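Long-range contacts in pyruvate kinase (Pyrobaculum aerophilum, PDB 3QTG), which catalyses the last step of glycolysis, interconverting phosphoenolpyruvate plus ADP with pyruvate plus ATP, as a homotetramer that needs a divalent metal ion: residues S85-G89 with I161-I167; Y249-G255 with P283-Q289. All coordinates share one frame. Numbering follows the deposited sequence.

Contact 1. Residues S85-G89 with I161-I167; sequences SIRVG and ITGGKAI
Four hydrogen bonds tie S85-G89 to I161-I167. V88 uses both backbone polar groups, its N giving to K165 O (2.8 Å) and its O accepting from G164 N (2.8 Å); I167 N gives to I86 O (2.9 Å), and R87 (chi1 m, chi2 and chi3 t) sends NH1 to G164 O (2.8 Å). R87 NE reaches S85 OG (3.0 Å), with A166 CB over one guanidinium face. The backbones run in roughly opposite directions around a single bridge, R87 beside A166 (CA-CA 4.3 Å). A type II turn, T162-K165, bends the second segment; at G164's phi of 90° a CB would jam against the preceding carbonyl O, so glycine is required. Water 1 links I86 N and I167 O, 2.9 Å from each. By similarity R87 and K165 bind ATP, so the loops probably shape one wall of the nucleotide site. V88 CG2 packs on I161 CG2 (3.7 Å) and I167 CD1 (3.8 Å). I86 and I167 lean on V117 of strand 115-117 and F122 of helix 120-125; I161 and I167 meet M134 of strand 131-134.

Contact 2. Residues Y249-G255 with P283-Q289; sequences YVVVARG and PIAVATQ
Strands 249-253 and 284-287 are the sixth and seventh, adjacent and parallel, of the eight-stranded TIM barrel; helix 266-279 makes the beta-alpha-beta crossover between them. Their axes approach to 4.5 Å at 23°, pairing V250 with I284, V251 with A285, V252 with V286 and A253 with A287. Backbone hydrogen bonds form the ladder: V250 N to P283 O (2.9 Å), A285 N to V250 O (2.8 Å), V252 N to A285 O (2.8 Å), A287 N to V252 O (2.9 Å) and R254 N to A287 O (3.1 Å). Apolar packing splits by face: V250 CG1 and V252 CG2 both lie 3.9 Å from I284 CD1, beside I273; V251 CG1 meets A287 CB (3.8 Å) beside W320. At the N-terminal end P283 CB makes a CH-pi contact 3.6 Å from the Y249 ring centroid. R254 forms a salt bridge with D307. At the C-terminal end, G255 and T288 bind substrate by similarity; with chi1 p, T288 OG1 accepts from G255 N (2.7 Å) and donates to A287 O (2.6 Å).

How the contacts relate
Contact 1 closes in sequence before contact 2 opens, and the two do not touch: their centres lie 26 Å apart, their nearest atoms about 12 Å. Contact 2 belongs to the barrel itself, whereas contact 1 lies in the excursion between barrel strands 76-80 and 199-202, the B-domain lid of pyruvate kinases. By similarity they serve opposite partners of the phosphoryl transfer, ATP at 85-89 with 161-167 and substrate at 249-255 with 283-289. The side chain of A166 is about 9 Å from that of D256, which probably binds magnesium and substrate; the side chain of R87 is about 7 Å from that of A50 of the ATP site, and that of V251 about 4 Å from that of K230, the probable transition-state stabiliser.

Contact 1. Residues S85-G89 with I161-I167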
loop_
_atom_site.group_PDB
_atom_site.type_symbol
_atom_site.label_atom_id
_atom_site.label_comp_id
_atom_site.label_asym_id
_atom_site.label_seq_id
_atom_site.Cartn_x
_atom_site.Cartn_y
_atom_site.Cartn_z
ATOM N N SER A 85 -8.476 46.783 15.642
ATOM C CA SER A 85 -7.393 47.392 14.910
ATOM C C SER A 85 -6.773 48.370 15.864
ATOM O O SER A 85 -7.437 48.813 16.822
ATOM C CB SER A 85 -7.930 48.141 13.694
ATOM O OG SER A 85 -8.842 49.152 14.109
ATOM N N ILE A 86 -5.511 48.703 15.607
ATOM C CA ILE A 86 -4.867 49.799 16.300
ATOM C C ILE A 86 -4.652 50.907 15.282
ATOM O O ILE A 86 -4.076 50.674 14.225
ATOM C CB ILE A 86 -3.527 49.365 16.977
ATOM C CG1 ILE A 86 -3.808 48.354 18.092
ATOM C CG2 ILE A 86 -2.771 50.593 17.498
ATOM C CD1 ILE A 86 -2.569 47.902 18.884
ATOM N N ARG A 87 -5.146 52.105 15.600
ATOM C CA ARG A 87 -5.071 53.219 14.666
ATOM C C ARG A 87 -4.390 54.426 15.275
ATOM O O ARG A 87 -4.441 54.613 16.483
ATOM C CB ARG A 87 -6.474 53.583 14.177
ATOM C CG ARG A 87 -7.053 52.488 13.303
ATOM C CD ARG A 87 -8.548 52.628 13.061
ATOM N NE ARG A 87 -8.969 51.509 12.211
ATOM C CZ ARG A 87 -8.887 51.489 10.879
ATOM N NH1 ARG A 87 -8.429 52.540 10.210
ATOM N NH2 ARG A 87 -9.277 50.413 10.212
ATOM N N VAL A 88 -3.743 55.229 14.438
ATOM C CA VAL A 88 -3.152 56.478 14.872
ATOM C C VAL A 88 -4.294 57.293 15.519
ATOM O O VAL A 88 -5.429 57.293 15.018
ATOM C CB VAL A 88 -2.523 57.250 13.692
ATOM C CG1 VAL A 88 -1.979 58.598 14.133
ATOM C CG2 VAL A 88 -1.431 56.416 12.999
ATOM N N GLY A 89 -3.989 57.957 16.630
ATOM C CA GLY A 89 -4.966 58.812 17.304
ATOM C C GLY A 89 -5.058 60.181 16.651
ATOM O O GLY A 89 -4.576 60.394 15.535
ATOM N N ILE A 161 1.678 60.491 7.722
ATOM C CA ILE A 161 0.864 59.764 8.701
ATOM C C ILE A 161 -0.333 60.612 9.094
ATOM O O ILE A 161 -0.194 61.776 9.478
ATOM C CB ILE A 161 1.680 59.311 9.943
ATOM C CG1 ILE A 161 2.785 58.334 9.520
ATOM C CG2 ILE A 161 0.770 58.619 10.949
ATOM C CD1 ILE A 161 3.911 58.174 10.527
ATOM N N THR A 162 -1.509 60.012 8.960
ATOM C CA THR A 162 -2.782 60.658 9.238
ATOM C C THR A 162 -3.452 59.950 10.439
ATOM O O THR A 162 -3.291 58.734 10.618
ATOM C CB THR A 162 -3.693 60.631 7.939
ATOM O OG1 THR A 162 -3.085 61.446 6.935
ATOM C CG2 THR A 162 -5.049 61.198 8.176
ATOM N N GLY A 163 -4.192 60.721 11.244
ATOM C CA GLY A 163 -5.018 60.177 12.314
ATOM C C GLY A 163 -6.039 59.186 11.784
ATOM O O GLY A 163 -6.624 59.377 10.715
ATOM N N GLY A 164 -6.240 58.104 12.509
ATOM C CA GLY A 164 -7.211 57.121 12.088
ATOM C C GLY A 164 -6.657 56.032 11.194
ATOM O O GLY A 164 -7.335 55.050 10.960
ATOM N N LYS A 165 -5.434 56.179 10.693
ATOM C CA LYS A 165 -4.818 55.120 9.855
ATOM C C LYS A 165 -4.355 53.950 10.724
ATOM O O LYS A 165 -3.822 54.159 11.814
ATOM C CB LYS A 165 -3.615 55.644 9.052
ATOM C CG LYS A 165 -3.871 56.836 8.103
ATOM C CD LYS A 165 -4.566 56.432 6.794
ATOM C CE LYS A 165 -4.293 57.479 5.692
ATOM N NZ LYS A 165 -4.602 57.023 4.293
ATOM N N ALA A 166 -4.506 52.735 10.201
ATOM C CA ALA A 166 -4.145 51.499 10.886
ATOM C C ALA A 166 -2.626 51.197 10.956
ATOM O O ALA A 166 -1.850 51.604 10.089
ATOM C CB ALA A 166 -4.879 50.325 10.230
ATOM N N ILE A 167 -2.219 50.465 11.991
ATOM C CA ILE A 167 -0.802 50.207 12.262
ATOM C C ILE A 167 -0.668 48.739 12.576
ATOM O O ILE A 167 -1.408 48.194 13.395
ATOM C CB ILE A 167 -0.258 51.035 13.476
ATOM C CG1 ILE A 167 -0.650 52.509 13.396
ATOM C CG2 ILE A 167 1.258 50.929 13.608
ATOM C CD1 ILE A 167 -0.498 53.235 14.762
HETATM O O HOH W 1 -4.238 47.406 13.409
#

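Contact 2. Residues Y249-G255 with P283-Q289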
loop_
_atom_site.group_PDB
_atom_site.type_symbol
_atom_site.label_atom_id
_atom_site.label_comp_id
_atom_site.label_asym_id
_atom_site.label_seq_id
_atom_site.Cartn_x
_atom_site.Cartn_y
_atom_site.Cartn_z
ATOM N N TYR A 249 -15.506 26.830 9.327
ATOM C CA TYR A 249 -14.999 27.087 7.984
ATOM C C TYR A 249 -13.691 27.850 8.182
ATOM O O TYR A 249 -13.610 28.714 9.057
ATOM C CB TYR A 249 -15.996 27.953 7.222
ATOM C CG TYR A 249 -15.997 27.776 5.718
ATOM C CD1 TYR A 249 -17.099 27.190 5.075
ATOM C CD2 TYR A 249 -14.918 28.196 4.926
ATOM C CE1 TYR A 249 -17.122 27.004 3.690
ATOM C CE2 TYR A 249 -14.944 28.019 3.519
ATOM C CZ TYR A 249 -16.047 27.423 2.926
ATOM O OH TYR A 249 -16.105 27.251 1.565
ATOM N N VAL A 250 -12.670 27.517 7.396
ATOM C CA VAL A 250 -11.366 28.153 7.504
ATOM C C VAL A 250 -11.138 28.968 6.243
ATOM O O VAL A 250 -11.574 28.565 5.165
ATOM C CB VAL A 250 -10.200 27.120 7.721
ATOM C CG1 VAL A 250 -8.835 27.838 7.839
ATOM C CG2 VAL A 250 -10.457 26.243 8.969
ATOM N N VAL A 251 -10.495 30.129 6.398
ATOM C CA VAL A 251 -10.200 31.061 5.297
ATOM C C VAL A 251 -8.723 31.481 5.322
ATOM O O VAL A 251 -8.241 31.993 6.337
ATOM C CB VAL A 251 -11.107 32.314 5.376
ATOM C CG1 VAL A 251 -10.996 33.169 4.107
ATOM C CG2 VAL A 251 -12.560 31.913 5.594
ATOM N N VAL A 252 -8.001 31.219 4.230
ATOM C CA VAL A 252 -6.659 31.768 4.026
ATOM C C VAL A 252 -6.813 33.207 3.481
ATOM O O VAL A 252 -7.223 33.421 2.333
ATOM C CB VAL A 252 -5.792 30.899 3.045
ATOM C CG1 VAL A 252 -4.378 31.495 2.848
ATOM C CG2 VAL A 252 -5.698 29.467 3.516
ATOM N N ALA A 253 -6.536 34.183 4.342
ATOM C CA ALA A 253 -6.665 35.601 3.976
ATOM C C ALA A 253 -5.287 36.057 3.532
ATOM O O ALA A 253 -4.453 36.459 4.349
ATOM C CB ALA A 253 -7.214 36.450 5.167
ATOM N N ARG A 254 -5.049 35.926 2.222
ATOM C CA ARG A 254 -3.735 36.131 1.597
ATOM C C ARG A 254 -3.184 37.536 1.765
ATOM O O ARG A 254 -2.011 37.705 2.104
ATOM C CB ARG A 254 -3.808 35.854 0.104
ATOM C CG ARG A 254 -3.918 34.396 -0.296
ATOM C CD ARG A 254 -4.013 34.380 -1.794
ATOM N NE ARG A 254 -3.441 33.177 -2.325
ATOM C CZ ARG A 254 -3.178 32.995 -3.609
ATOM N NH1 ARG A 254 -3.437 33.961 -4.481
ATOM N NH2 ARG A 254 -2.668 31.847 -4.004
ATOM N N GLY A 255 -4.017 38.541 1.484
ATOM C CA GLY A 255 -3.601 39.935 1.633
ATOM C C GLY A 255 -3.052 40.193 3.027
ATOM O O GLY A 255 -1.937 40.673 3.184
ATOM N N PRO A 283 -14.315 22.761 5.984
ATOM C CA PRO A 283 -14.284 23.421 4.690
ATOM C C PRO A 283 -13.237 24.564 4.691
ATOM O O PRO A 283 -13.016 25.203 5.732
ATOM C CB PRO A 283 -15.708 23.986 4.542
ATOM C CG PRO A 283 -16.546 23.195 5.497
ATOM C CD PRO A 283 -15.634 22.872 6.638
ATOM N N ILE A 284 -12.588 24.784 3.547
ATOM C CA ILE A 284 -11.446 25.695 3.436
ATOM C C ILE A 284 -11.625 26.646 2.232
ATOM O O ILE A 284 -11.983 26.226 1.128
ATOM C CB ILE A 284 -10.089 24.906 3.366
ATOM C CG1 ILE A 284 -8.896 25.803 2.999
ATOM C CG2 ILE A 284 -10.182 23.670 2.440
ATOM C CD1 ILE A 284 -8.275 26.549 4.184
ATOM N N ALA A 285 -11.387 27.929 2.466
ATOM C CA ALA A 285 -11.396 28.929 1.404
ATOM C C ALA A 285 -10.036 29.603 1.262
ATOM O O ALA A 285 -9.245 29.663 2.205
ATOM C CB ALA A 285 -12.487 29.988 1.681
ATOM N N VAL A 286 -9.753 30.068 0.054
ATOM C CA VAL A 286 -8.647 30.991 -0.167
ATOM C C VAL A 286 -9.246 32.310 -0.675
ATOM O O VAL A 286 -10.029 32.317 -1.625
ATOM C CB VAL A 286 -7.562 30.416 -1.103
ATOM C CG1 VAL A 286 -6.507 31.466 -1.417
ATOM C CG2 VAL A 286 -6.867 29.181 -0.450
ATOM N N ALA A 287 -8.896 33.401 0.004
ATOM C CA ALA A 287 -9.454 34.739 -0.226
ATOM C C ALA A 287 -8.365 35.764 -0.562
ATOM O O ALA A 287 -7.266 35.701 -0.004
ATOM C CB ALA A 287 -10.215 35.203 1.036
ATOM N N THR A 288 -8.714 36.719 -1.435
ATOM C CA THR A 288 -7.926 37.930 -1.767
ATOM C C THR A 288 -6.754 37.610 -2.688
ATOM O O THR A 288 -6.165 36.521 -2.587
ATOM C CB THR A 288 -7.403 38.707 -0.513
ATOM O OG1 THR A 288 -6.237 38.062 0.006
ATOM C CG2 THR A 288 -8.439 38.808 0.577
ATOM N N GLN A 289 -6.416 38.546 -3.582
ATOM C CA GLN A 289 -5.233 38.410 -4.431
ATOM C C GLN A 289 -5.316 37.179 -5.336
ATOM O O GLN A 289 -4.329 36.427 -5.484
ATOM C CB GLN A 289 -3.958 38.293 -3.575
ATOM C CG GLN A 289 -3.735 39.407 -2.565
ATOM C CD GLN A 289 -2.985 40.564 -3.145
ATOM O OE1 GLN A 289 -2.196 40.408 -4.092
ATOM N NE2 GLN A 289 -3.215 41.752 -2.585
#